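Tail spike protein gp49 (Pseudomonas phage LKA1, PDB 4RU4) cleaves the O-specific polysaccharide of its Pseudomonas host as a trimeric tailspike lyase, a step that serves virus entry. Local coordinates at the interface of chains A and B. Coordinates in Å, arbitrary orientation; residue numbers count along the deposited sequence, not the author numbering. Chains: chain A/B, tail spike protein gp49.

Contact 1: the interface of chains A and B. Residues chain A 260, 287; chain B 230, 232, 252-253, 255, 280.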
loop_
_atom_site.group_PDB
_atom_site.type_symbol
_atom_site.label_atom_id
_atom_site.label_comp_id
_atom_site.label_asym_id
_atom_site.label_seq_id
_atom_site.Cartn_x
_atom_site.Cartn_y
_atom_site.Cartn_z
ATOM N N ASN A 260 15.630 9.101 -12.581
ATOM C CA ASN A 260 16.136 7.863 -13.154
ATOM C C ASN A 260 17.593 7.855 -12.834
ATOM O O ASN A 260 18.301 8.760 -13.256
ATOM C CB ASN A 260 15.977 7.836 -14.680
ATOM C CG ASN A 260 14.570 7.449 -15.111
ATOM O OD1 ASN A 260 13.634 7.531 -14.324
ATOM N ND2 ASN A 260 14.423 7.015 -16.352
ATOM N N LYS A 287 13.121 5.237 -11.061
ATOM C CA LYS A 287 13.541 4.031 -11.779
ATOM C C LYS A 287 15.047 3.957 -11.596
ATOM O O LYS A 287 15.752 4.909 -11.942
ATOM C CB LYS A 287 13.175 4.155 -13.271
ATOM C CG LYS A 287 13.588 2.938 -14.096
ATOM C CD LYS A 287 12.916 2.890 -15.479
ATOM C CE LYS A 287 13.506 1.748 -16.335
ATOM N NZ LYS A 287 14.872 2.130 -16.857
ATOM N N SER B 230 11.331 6.336 -21.593
ATOM C CA SER B 230 11.093 7.232 -20.456
ATOM C C SER B 230 10.463 8.595 -20.789
ATOM O O SER B 230 10.922 9.647 -20.288
ATOM C CB SER B 230 12.361 7.416 -19.629
ATOM O OG SER B 230 12.795 6.152 -19.136
ATOM N N ARG B 232 7.844 11.575 -20.256
ATOM C CA ARG B 232 7.312 12.126 -19.014
ATOM C C ARG B 232 6.149 13.046 -19.316
ATOM O O ARG B 232 6.251 13.918 -20.193
ATOM C CB ARG B 232 8.420 12.917 -18.305
ATOM C CG ARG B 232 9.584 12.038 -17.814
ATOM C CD ARG B 232 9.097 11.157 -16.686
ATOM N NE ARG B 232 10.102 10.244 -16.135
ATOM C CZ ARG B 232 10.243 8.969 -16.509
ATOM N NH1 ARG B 232 9.481 8.474 -17.491
ATOM N NH2 ARG B 232 11.175 8.204 -15.926
ATOM N N TYR B 252 8.746 2.553 -23.136
ATOM C CA TYR B 252 9.428 1.917 -22.008
ATOM C C TYR B 252 9.481 2.955 -20.909
ATOM O O TYR B 252 9.983 4.061 -21.148
ATOM C CB TYR B 252 10.849 1.557 -22.416
ATOM C CG TYR B 252 11.602 0.737 -21.384
ATOM C CD1 TYR B 252 11.185 -0.547 -21.058
ATOM C CD2 TYR B 252 12.728 1.257 -20.740
ATOM C CE1 TYR B 252 11.881 -1.311 -20.116
ATOM C CE2 TYR B 252 13.435 0.507 -19.811
ATOM C CZ TYR B 252 13.006 -0.785 -19.503
ATOM O OH TYR B 252 13.702 -1.531 -18.563
ATOM N N ASP B 253 8.933 2.628 -19.735
ATOM C CA ASP B 253 8.976 3.525 -18.573
ATOM C C ASP B 253 8.260 4.865 -18.841
ATOM O O ASP B 253 8.740 5.936 -18.445
ATOM C CB ASP B 253 10.433 3.757 -18.111
ATOM C CG ASP B 253 10.532 4.697 -16.895
ATOM O OD1 ASP B 253 9.712 4.539 -15.978
ATOM O OD2 ASP B 253 11.412 5.602 -16.871
ATOM N N LYS B 255 5.815 7.586 -17.855
ATOM C CA LYS B 255 5.167 7.972 -16.602
ATOM C C LYS B 255 4.277 9.196 -16.804
ATOM O O LYS B 255 4.743 10.222 -17.308
ATOM C CB LYS B 255 6.203 8.259 -15.517
ATOM C CG LYS B 255 6.917 7.002 -14.983
ATOM C CD LYS B 255 7.783 7.319 -13.762
ATOM C CE LYS B 255 8.306 6.039 -13.135
ATOM N NZ LYS B 255 9.757 5.917 -13.315
ATOM N N ASP B 280 7.180 -1.173 -18.090
ATOM C CA ASP B 280 7.614 -0.254 -17.032
ATOM C C ASP B 280 6.747 1.014 -16.977
ATOM O O ASP B 280 5.899 1.234 -17.839
ATOM C CB ASP B 280 9.116 0.117 -17.124
ATOM C CG ASP B 280 10.004 -0.756 -16.243
ATOM O OD1 ASP B 280 9.826 -1.990 -16.259
ATOM O OD2 ASP B 280 10.898 -0.206 -15.539
HETATM O O HOH W 1 11.270 8.220 -12.583
HETATM O O HOH W 2 14.571 4.076 -18.962
#
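A:Asn260 and A:Lys287, each at the start of a strand in the pectin lyase-like part of chain A, reach onto a charged cluster centred on B:Asp253. Ionic pairing lies within chain B. B:Arg232 holds B:Asp253 with two nitrogens: NH2 meets carboxylate OD2 at 2.8 Å, on the syn side but tilted out of the carboxylate plane, while NH1 takes the backbone O. B:Lys255 NZ binds OD1 through its syn lone pair, and B:Ser230 OG gives its hydroxyl to the anti lone pair of OD2, so the carboxylate is fixed in rotation. B:Lys255 CD also covers one face of the guanidinium.

Direct polar contacts across the interface are weak. A:Asn260 and B:Arg232 approach from opposite directions, their planes 69° apart; OD1 lies at the guanidinium edge, 3.0 Å from B:Arg232 NH2, and ND2 points to B:Ser230 OG and B:Asp253 OD2. Water 1 joins A:Asn260 OD1 to B:Lys255 NZ, and water 2, 2.9 Å from A:Lys287 NZ, also bonds B:Ser230 OG.

The aliphatic chain of A:Lys287, extended as far as CE (chi1 180°), lies against the carboxylate of B:Asp253, CD 3.3 Å from CG. Crossing B:Tyr252 at about a right angle, its CE passes above the ring plane, out by the rim, 3.7 Å from CE2. A bend at chi4 (-76°) turns NZ toward water 2; NZ stays 4.8 Å from B:Asp280 OD2, where attraction may still act. The patch joins neighbouring subunits side by side in the trimeric spike.

Contact 2: the interface of chains A and B. Residues chain A 547-549, 594, 596; chain B 546-548, 563.
B:Gln547 is the hub of this small patch: its CA, CG and amide carbon pack against A:Thr549, A:Gln596 and A:Gln547. The amide carbon CD lies 3.6 Å from A:Gln547 CB, CA sits against A:Thr549 CB, and CG faces the amide carbon CD of A:Gln596 at 3.8 Å. The side chain leaves with CG anti to the carbonyl carbon and bends at chi2 (-67°), which curls the amide toward chain A.

Around this centre both ends of the amide are engaged. NE2 donates to the backbone O of A:Asn594, from well above that carbonyl plane, and to the side-chain OE1 of A:Gln596, which lies in the plane of the B:Gln547 amide. The side chains of B:Gln547 and A:Gln596 run antiparallel alongside each other with their amides nearly perpendicular, 82° apart. On the other end OE1 of B:Gln547 accepts the hydroxyl OG1 of A:Thr549 at 2.7 Å, the donor standing above the carbonyl plane. These bonds fix which way the amide is flipped.

Farther out, A:Asn594 OD1 receives the backbone N of B:Val546 at 2.9 Å in a nearly straight bond (173° at H). At the wet rim, water 4 touches both A:Thr549 OG1 and B:Gln547 OE1, and water 3 joins that hydroxyl to B:Val548 O. The same A:Thr549 OG1 also accepts the backbone N of B:Val548 at 3.1 Å.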
loop_
_atom_site.group_PDB
_atom_site.type_symbol
_atom_site.label_atom_id
_atom_site.label_comp_id
_atom_site.label_asym_id
_atom_site.label_seq_id
_atom_site.Cartn_x
_atom_site.Cartn_y
_atom_site.Cartn_z
ATOM N N GLN A 547 -8.080 -36.075 16.827
ATOM C CA GLN A 547 -9.440 -36.423 17.239
ATOM C C GLN A 547 -9.999 -37.482 16.297
ATOM O O GLN A 547 -9.746 -37.436 15.092
ATOM C CB GLN A 547 -10.349 -35.185 17.223
ATOM C CG GLN A 547 -9.796 -34.022 18.053
ATOM C CD GLN A 547 -9.740 -34.330 19.567
ATOM O OE1 GLN A 547 -10.452 -35.201 20.065
ATOM N NE2 GLN A 547 -8.907 -33.597 20.285
ATOM N N VAL A 548 -10.735 -38.451 16.844
ATOM C CA VAL A 548 -11.439 -39.423 16.009
ATOM C C VAL A 548 -12.855 -39.632 16.531
ATOM O O VAL A 548 -13.051 -39.827 17.733
ATOM C CB VAL A 548 -10.737 -40.800 15.966
ATOM C CG1 VAL A 548 -11.354 -41.641 14.828
ATOM C CG2 VAL A 548 -9.220 -40.634 15.738
ATOM N N THR A 549 -13.837 -39.593 15.629
ATOM C CA THR A 549 -15.249 -39.770 16.005
ATOM C C THR A 549 -15.916 -40.700 15.003
ATOM O O THR A 549 -15.674 -40.585 13.790
ATOM C CB THR A 549 -15.953 -38.390 16.016
ATOM O OG1 THR A 549 -15.474 -37.644 17.152
ATOM C CG2 THR A 549 -17.481 -38.524 16.085
ATOM N N ASN A 594 -14.161 -40.281 11.444
ATOM C CA ASN A 594 -13.869 -38.899 11.119
ATOM C C ASN A 594 -12.637 -38.510 11.932
ATOM O O ASN A 594 -12.691 -38.432 13.155
ATOM C CB ASN A 594 -15.058 -38.011 11.517
ATOM C CG ASN A 594 -16.294 -38.199 10.614
ATOM O OD1 ASN A 594 -16.849 -37.221 10.091
ATOM N ND2 ASN A 594 -16.724 -39.467 10.419
ATOM N N GLN A 596 -9.124 -35.964 12.556
ATOM C CA GLN A 596 -8.347 -34.777 12.255
ATOM C C GLN A 596 -7.118 -34.640 13.159
ATOM O O GLN A 596 -7.044 -35.266 14.217
ATOM C CB GLN A 596 -9.223 -33.521 12.302
ATOM C CG GLN A 596 -9.786 -33.199 13.675
ATOM C CD GLN A 596 -11.009 -32.298 13.571
ATOM O OE1 GLN A 596 -12.086 -32.742 13.177
ATOM N NE2 GLN A 596 -10.837 -31.022 13.898
ATOM N N VAL B 546 -16.609 -34.541 11.070
ATOM C CA VAL B 546 -17.335 -34.200 12.298
ATOM C C VAL B 546 -16.706 -34.837 13.546
ATOM O O VAL B 546 -16.362 -36.032 13.530
ATOM C CB VAL B 546 -18.810 -34.703 12.170
ATOM C CG1 VAL B 546 -19.590 -34.507 13.482
ATOM C CG2 VAL B 546 -19.507 -33.971 10.991
ATOM N N GLN B 547 -16.555 -34.057 14.618
ATOM C CA GLN B 547 -16.208 -34.616 15.936
ATOM C C GLN B 547 -17.328 -34.399 16.933
ATOM O O GLN B 547 -18.015 -33.376 16.897
ATOM C CB GLN B 547 -14.920 -33.974 16.479
ATOM C CG GLN B 547 -13.769 -33.981 15.475
ATOM C CD GLN B 547 -13.262 -35.384 15.183
ATOM O OE1 GLN B 547 -13.414 -36.299 15.997
ATOM N NE2 GLN B 547 -12.626 -35.552 14.029
ATOM N N VAL B 548 -17.537 -35.374 17.810
ATOM C CA VAL B 548 -18.464 -35.206 18.911
ATOM C C VAL B 548 -17.825 -35.764 20.189
ATOM O O VAL B 548 -17.294 -36.874 20.190
ATOM C CB VAL B 548 -19.814 -35.940 18.657
ATOM C CG1 VAL B 548 -20.848 -35.537 19.726
ATOM C CG2 VAL B 548 -20.363 -35.656 17.250
ATOM N N ALA B 563 -20.455 -40.931 22.293
ATOM C CA ALA B 563 -20.904 -39.822 21.477
ATOM C C ALA B 563 -20.555 -40.075 20.013
ATOM O O ALA B 563 -19.393 -40.329 19.691
ATOM C CB ALA B 563 -20.219 -38.510 21.955
HETATM O O HOH W 3 -15.977 -39.092 19.397
HETATM O O HOH W 4 -13.487 -36.185 19.169
#

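Contact 3: the interface of chains A and B. Residues chain A 488-489; chain B 455, 487-488, 511.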
loop_
_atom_site.group_PDB
_atom_site.type_symbol
_atom_site.label_atom_id
_atom_site.label_comp_id
_atom_site.label_asym_id
_atom_site.label_seq_id
_atom_site.Cartn_x
_atom_site.Cartn_y
_atom_site.Cartn_z
ATOM N N ASN A 488 -2.870 -21.099 7.422
ATOM C CA ASN A 488 -3.611 -20.561 6.287
ATOM C C ASN A 488 -2.780 -20.450 5.022
ATOM O O ASN A 488 -2.797 -19.427 4.367
ATOM C CB ASN A 488 -4.233 -19.201 6.644
ATOM C CG ASN A 488 -5.006 -19.261 7.944
ATOM O OD1 ASN A 488 -5.678 -20.238 8.192
ATOM N ND2 ASN A 488 -4.874 -18.241 8.798
ATOM N N LEU A 489 -2.057 -21.515 4.678
ATOM C CA LEU A 489 -1.250 -21.504 3.459
ATOM C C LEU A 489 -2.025 -22.207 2.331
ATOM O O LEU A 489 -2.644 -23.267 2.542
ATOM C CB LEU A 489 0.120 -22.188 3.706
ATOM C CG LEU A 489 1.007 -21.550 4.784
ATOM C CD1 LEU A 489 2.407 -22.214 4.849
ATOM C CD2 LEU A 489 1.148 -20.044 4.512
ATOM N N GLN B 455 -8.573 -19.142 -3.486
ATOM C CA GLN B 455 -8.299 -18.867 -2.089
ATOM C C GLN B 455 -9.184 -17.675 -1.714
ATOM O O GLN B 455 -8.937 -16.561 -2.166
ATOM C CB GLN B 455 -6.808 -18.483 -1.888
ATOM C CG GLN B 455 -6.418 -18.158 -0.436
ATOM C CD GLN B 455 -5.138 -17.344 -0.325
ATOM O OE1 GLN B 455 -4.890 -16.438 -1.133
ATOM N NE2 GLN B 455 -4.304 -17.674 0.666
ATOM N N GLU B 487 -11.933 -19.441 4.077
ATOM C CA GLU B 487 -11.424 -19.380 5.434
ATOM C C GLU B 487 -11.463 -17.969 6.004
ATOM O O GLU B 487 -11.318 -16.984 5.273
ATOM C CB GLU B 487 -9.965 -19.876 5.494
ATOM C CG GLU B 487 -9.000 -19.029 4.614
ATOM C CD GLU B 487 -7.563 -19.545 4.602
ATOM O OE1 GLU B 487 -7.319 -20.669 5.120
ATOM O OE2 GLU B 487 -6.668 -18.821 4.081
ATOM N N ASN B 488 -11.633 -17.905 7.319
ATOM C CA ASN B 488 -11.463 -16.668 8.080
ATOM C C ASN B 488 -12.333 -15.540 7.542
ATOM O O ASN B 488 -11.884 -14.416 7.423
ATOM C CB ASN B 488 -9.988 -16.244 8.125
ATOM C CG ASN B 488 -9.077 -17.366 8.626
ATOM O OD1 ASN B 488 -9.415 -18.067 9.561
ATOM N ND2 ASN B 488 -7.937 -17.544 7.980
ATOM N N ARG B 511 -10.505 -26.779 1.810
ATOM C CA ARG B 511 -10.517 -26.316 3.192
ATOM C C ARG B 511 -11.766 -25.450 3.398
ATOM O O ARG B 511 -11.988 -24.506 2.636
ATOM C CB ARG B 511 -9.233 -25.524 3.512
ATOM C CG ARG B 511 -9.101 -25.115 4.957
ATOM C CD ARG B 511 -7.886 -24.214 5.187
ATOM N NE ARG B 511 -6.690 -24.760 4.606
ATOM C CZ ARG B 511 -5.714 -24.044 4.044
ATOM N NH1 ARG B 511 -5.717 -22.708 4.021
ATOM N NH2 ARG B 511 -4.694 -24.697 3.540
#
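B:Arg511 and A:Leu489 make the firm part of this contact. The guanidinium NH2 of B:Arg511 donates to the backbone O of A:Leu489 at 2.7 Å, almost straight (174° at H); the oxygen lies in the guanidinium plane, although the donor is tilted from the carbonyl plane. NH1 of B:Arg511 forms a salt bridge with B:Glu487 OE1 at 2.8 Å, meeting it from above the carboxylate plane. Different edges of the guanidinium serve the neighbouring chain and its own, and B:Glu487, which also touches A:Asn488, may help position the arginine. The arginine runs extended to CD and bends at chi3 (-49°), which swings the guanidinium between strand 510-522 of chain B and the loop of chain A.

A:Asn488, the residue with most surface hidden here, is held more loosely. It meets B:Glu487 at a slant: its CB packs on the carboxylate, 3.9 Å from B:Glu487 CD, with the amide and carboxylate planes 72° apart. A:Asn488 OD1 and B:Glu487 OE1 lie 3.5 Å apart, an approach of two oxygens that adds no bond. The equivalent loop residues A:Asn488 and B:Asn488 come from opposite directions with steeply inclined amides, touching without a hydrogen bond. Neither this pairing nor that of the two oxygens looks favourable as modelled, so the orientation of the A:Asn488 amide is doubtful. Between the two asparagines, the amide nitrogens A:Asn488 ND2 and B:Asn488 ND2 are 3.2 Å apart.

The three contacts mark one long seam between chains A and B. Measured between the centres of their C-alpha atoms, contact 1 lies about 38 Å from contact 3 and 59 Å from contact 2, while contacts 2 and 3 are about 21 Å apart. They share no residue. Contact 1 falls largely in the pectin lyase-like range, contact 2 in the C-terminal Ig-like range; contact 3 is spatially the middle one, mostly pectin lyase-like. Asn488 and Gln547 take different parts on the two sides of this interface, which is not two-fold, as expected of a cyclic trimer. Repeated around it, such patches would spread subunit cohesion along the spike.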